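Trehalose-6-phosphate phosphatase (Candida albicans, PDB 5DXI) is a trehalose-phosphatase of the HAD superfamily whose phosphatase domain binds a magnesium ion and a beryllium trifluoride ion. Local coordinates at residues A[45-57]-A[289-301]. Sequence-based numbering, arbitrary orientation.
Sequences PSDKLNRILDVLS and QVLETLGLLAGLV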
# COMPACT_ATOMS: atom_id res chain seq x y z
N PRO A 45 0.50 11.79 10.64
CA PRO A 45 1.72 11.12 11.09
C PRO A 45 2.08 11.45 12.54
O PRO A 45 2.06 12.62 12.92
CB PRO A 45 2.79 11.66 10.15
CG PRO A 45 2.06 12.18 8.98
CD PRO A 45 0.74 12.64 9.46
N SER A 46 2.38 10.43 13.34
CA SER A 46 2.87 10.61 14.69
C SER A 46 4.30 11.07 14.65
O SER A 46 5.00 10.85 13.65
CB SER A 46 2.75 9.30 15.51
OG SER A 46 3.65 8.31 15.03
N ASP A 47 4.77 11.67 15.74
CA ASP A 47 6.19 12.05 15.85
C ASP A 47 7.09 10.80 15.77
O ASP A 47 8.17 10.83 15.17
CB ASP A 47 6.45 12.82 17.15
CG ASP A 47 7.91 13.17 17.35
OD1 ASP A 47 8.52 13.77 16.43
OD2 ASP A 47 8.46 12.82 18.41
N LYS A 48 6.66 9.70 16.38
CA LYS A 48 7.44 8.46 16.32
C LYS A 48 7.66 8.02 14.86
O LYS A 48 8.79 7.68 14.47
CB LYS A 48 6.75 7.34 17.09
CG LYS A 48 7.57 6.05 17.10
CD LYS A 48 6.93 5.00 17.99
CE LYS A 48 7.90 3.86 18.28
NZ LYS A 48 7.25 2.79 19.10
N LEU A 49 6.60 8.05 14.06
CA LEU A 49 6.72 7.74 12.64
C LEU A 49 7.70 8.70 11.96
O LEU A 49 8.58 8.29 11.19
CB LEU A 49 5.36 7.80 11.96
CG LEU A 49 5.35 7.74 10.42
CD1 LEU A 49 5.98 6.44 9.90
CD2 LEU A 49 3.92 7.88 9.89
N ASN A 50 7.56 10.00 12.25
CA ASN A 50 8.44 10.98 11.64
C ASN A 50 9.89 10.73 12.02
O ASN A 50 10.77 10.87 11.18
CB ASN A 50 8.03 12.40 12.03
CG ASN A 50 6.76 12.82 11.33
OD1 ASN A 50 6.44 12.29 10.26
ND2 ASN A 50 6.03 13.77 11.91
N ARG A 51 10.13 10.33 13.26
CA ARG A 51 11.52 10.09 13.68
C ARG A 51 12.07 8.85 12.98
O ARG A 51 13.22 8.82 12.51
CB ARG A 51 11.60 9.93 15.20
CG ARG A 51 13.03 9.87 15.76
CD ARG A 51 13.04 10.05 17.28
NE ARG A 51 11.72 9.81 17.89
CZ ARG A 51 11.42 8.76 18.66
NH1 ARG A 51 12.35 7.85 18.93
NH2 ARG A 51 10.20 8.63 19.16
N ILE A 52 11.23 7.82 12.90
CA ILE A 52 11.61 6.61 12.19
C ILE A 52 11.98 6.92 10.75
O ILE A 52 13.06 6.54 10.28
CB ILE A 52 10.45 5.59 12.23
CG1 ILE A 52 10.31 5.03 13.65
CG2 ILE A 52 10.70 4.46 11.22
CD1 ILE A 52 9.03 4.22 13.88
N LEU A 53 11.13 7.68 10.06
CA LEU A 53 11.36 7.99 8.66
C LEU A 53 12.62 8.82 8.48
O LEU A 53 13.39 8.58 7.55
CB LEU A 53 10.14 8.70 8.06
CG LEU A 53 8.85 7.88 7.98
CD1 LEU A 53 7.70 8.72 7.42
CD2 LEU A 53 9.03 6.58 7.16
N ASP A 54 12.84 9.79 9.37
CA ASP A 54 14.05 10.60 9.28
C ASP A 54 15.31 9.75 9.43
O ASP A 54 16.21 9.80 8.59
CB ASP A 54 14.05 11.71 10.34
CG ASP A 54 15.20 12.69 10.17
OD1 ASP A 54 15.58 12.97 9.00
OD2 ASP A 54 15.72 13.19 11.19
N VAL A 55 15.36 8.93 10.48
CA VAL A 55 16.53 8.10 10.72
C VAL A 55 16.73 7.09 9.59
O VAL A 55 17.85 6.91 9.09
CB VAL A 55 16.44 7.33 12.05
CG1 VAL A 55 17.64 6.41 12.21
CG2 VAL A 55 16.34 8.30 13.21
N LEU A 56 15.65 6.44 9.19
CA LEU A 56 15.76 5.45 8.12
C LEU A 56 16.17 6.09 6.80
O LEU A 56 17.05 5.58 6.10
CB LEU A 56 14.45 4.68 7.98
CG LEU A 56 14.13 3.72 9.13
CD1 LEU A 56 12.89 2.91 8.79
CD2 LEU A 56 15.30 2.81 9.45
N SER A 57 15.56 7.22 6.45
CA SER A 57 15.86 7.86 5.17
C SER A 57 17.26 8.47 5.15
O SER A 57 17.81 8.72 4.07
CB SER A 57 14.83 8.94 4.83
OG SER A 57 14.87 10.02 5.75
N GLN A 289 2.65 -1.98 16.48
CA GLN A 289 3.72 -2.96 16.33
C GLN A 289 4.55 -2.66 15.09
O GLN A 289 5.75 -2.92 15.08
CB GLN A 289 3.16 -4.38 16.29
CG GLN A 289 2.61 -4.86 17.63
CD GLN A 289 1.18 -4.41 17.88
OE1 GLN A 289 0.36 -4.38 16.97
NE2 GLN A 289 0.88 -4.06 19.13
N VAL A 290 3.92 -2.07 14.07
CA VAL A 290 4.68 -1.65 12.89
C VAL A 290 5.76 -0.64 13.30
O VAL A 290 6.92 -0.77 12.91
CB VAL A 290 3.76 -1.02 11.81
CG1 VAL A 290 4.61 -0.49 10.65
CG2 VAL A 290 2.73 -2.03 11.29
N LEU A 291 5.38 0.36 14.08
CA LEU A 291 6.35 1.38 14.47
C LEU A 291 7.43 0.81 15.41
O LEU A 291 8.60 1.20 15.33
CB LEU A 291 5.66 2.58 15.11
CG LEU A 291 4.58 3.23 14.24
CD1 LEU A 291 4.10 4.58 14.82
CD2 LEU A 291 5.05 3.37 12.80
N GLU A 292 7.04 -0.13 16.27
CA GLU A 292 8.01 -0.81 17.13
C GLU A 292 9.06 -1.47 16.26
O GLU A 292 10.27 -1.30 16.47
CB GLU A 292 7.34 -1.87 18.01
CG GLU A 292 6.37 -1.33 19.04
CD GLU A 292 5.62 -2.43 19.77
OE1 GLU A 292 5.82 -3.63 19.45
OE2 GLU A 292 4.80 -2.10 20.66
N THR A 293 8.60 -2.20 15.24
CA THR A 293 9.49 -2.92 14.34
C THR A 293 10.35 -1.97 13.53
O THR A 293 11.56 -2.19 13.38
CB THR A 293 8.69 -3.84 13.37
OG1 THR A 293 7.88 -4.75 14.12
CG2 THR A 293 9.63 -4.63 12.49
N LEU A 294 9.75 -0.92 12.98
CA LEU A 294 10.54 0.04 12.21
C LEU A 294 11.51 0.79 13.15
O LEU A 294 12.67 1.05 12.79
CB LEU A 294 9.62 1.02 11.45
CG LEU A 294 8.71 0.36 10.41
CD1 LEU A 294 7.85 1.39 9.68
CD2 LEU A 294 9.52 -0.46 9.40
N GLY A 295 11.02 1.12 14.34
CA GLY A 295 11.85 1.72 15.37
C GLY A 295 13.05 0.85 15.71
O GLY A 295 14.17 1.35 15.87
N LEU A 296 12.81 -0.45 15.80
CA LEU A 296 13.87 -1.42 16.04
C LEU A 296 14.95 -1.35 14.97
O LEU A 296 16.13 -1.26 15.28
CB LEU A 296 13.28 -2.84 16.08
CG LEU A 296 14.32 -3.96 16.27
CD1 LEU A 296 14.86 -3.90 17.70
CD2 LEU A 296 13.77 -5.36 15.91
N LEU A 297 14.52 -1.38 13.71
CA LEU A 297 15.46 -1.27 12.61
C LEU A 297 16.19 0.07 12.66
O LEU A 297 17.38 0.15 12.34
CB LEU A 297 14.74 -1.39 11.26
CG LEU A 297 13.93 -2.65 10.98
CD1 LEU A 297 13.38 -2.60 9.56
CD2 LEU A 297 14.79 -3.88 11.19
N ALA A 298 15.47 1.10 13.08
CA ALA A 298 16.00 2.46 13.08
C ALA A 298 17.05 2.69 14.18
O ALA A 298 17.78 3.68 14.14
CB ALA A 298 14.86 3.46 13.22
N GLY A 299 17.12 1.80 15.15
CA GLY A 299 18.01 2.00 16.27
C GLY A 299 17.42 2.95 17.31
O GLY A 299 18.16 3.55 18.10
N LEU A 300 16.10 3.09 17.31
CA LEU A 300 15.41 3.97 18.25
C LEU A 300 15.07 3.25 19.54
O LEU A 300 15.83 3.30 20.50
CB LEU A 300 14.13 4.55 17.65
CG LEU A 300 14.16 5.79 16.76
CD1 LEU A 300 15.24 5.78 15.71
CD2 LEU A 300 12.77 6.03 16.17
N VAL A 301 13.91 2.60 19.55
CA VAL A 301 13.46 1.85 20.72
C VAL A 301 12.92 0.49 20.28
O VAL A 301 13.67 -0.48 20.14
CB VAL A 301 12.36 2.60 21.52
CG1 VAL A 301 12.41 2.21 22.99
CG2 VAL A 301 12.52 4.11 21.38
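The guanidinium of Arg51 meets Leu300 and Val301, which follow the last helix. Val301 CG2 lies at its edge, near the plane. Leu300 CD2 reaches it obliquely, with Arg51 NH1 3.3 Å from Leu300 CD2. The Arg51 chain bends at chi3 (18°), and its CG also lies against this methyl. Leu300 spreads two branches: CD2 touches Ile52 CG1, while CD1 is 3.7 Å from Val55 CG2. Just before it Gly299, with positive phi, makes a Schellman motif, and Leu300 N bonds back to Gly295 O. The two helices run roughly parallel, crossing at 34° with axes 9.4 Å apart. In this Rossmann-like HAD fold, the helix after strand 23-27 of the central sheet packs here against the last helix, which follows the outermost strand 282-284. Tyr17 of helix 10-19 touches Leu56, and Met79 of helix 72-79 touches Leu49. Ile52 lies against Gly295. Its CG2, anti to the backbone N, packs on Leu294 CB at 3.6 Å, the two side chains crossing nearly at right angles. Ile52 CD1 lies 3.4 Å from Leu291 O, which accepts from Gly295 N. One turn on, Leu56 CD2 rests 3.7 Å from Ala298 CA. At the other end, extended Lys48 crosses Leu291, CD against CB. Lys48 NZ stays 5.7 Å from Glu292 OE2, while Glu292 OE1 is salt-bridged to Arg10. Ser46 OG caps helix 47-57 through Leu49 N and also touches Leu291 CD1.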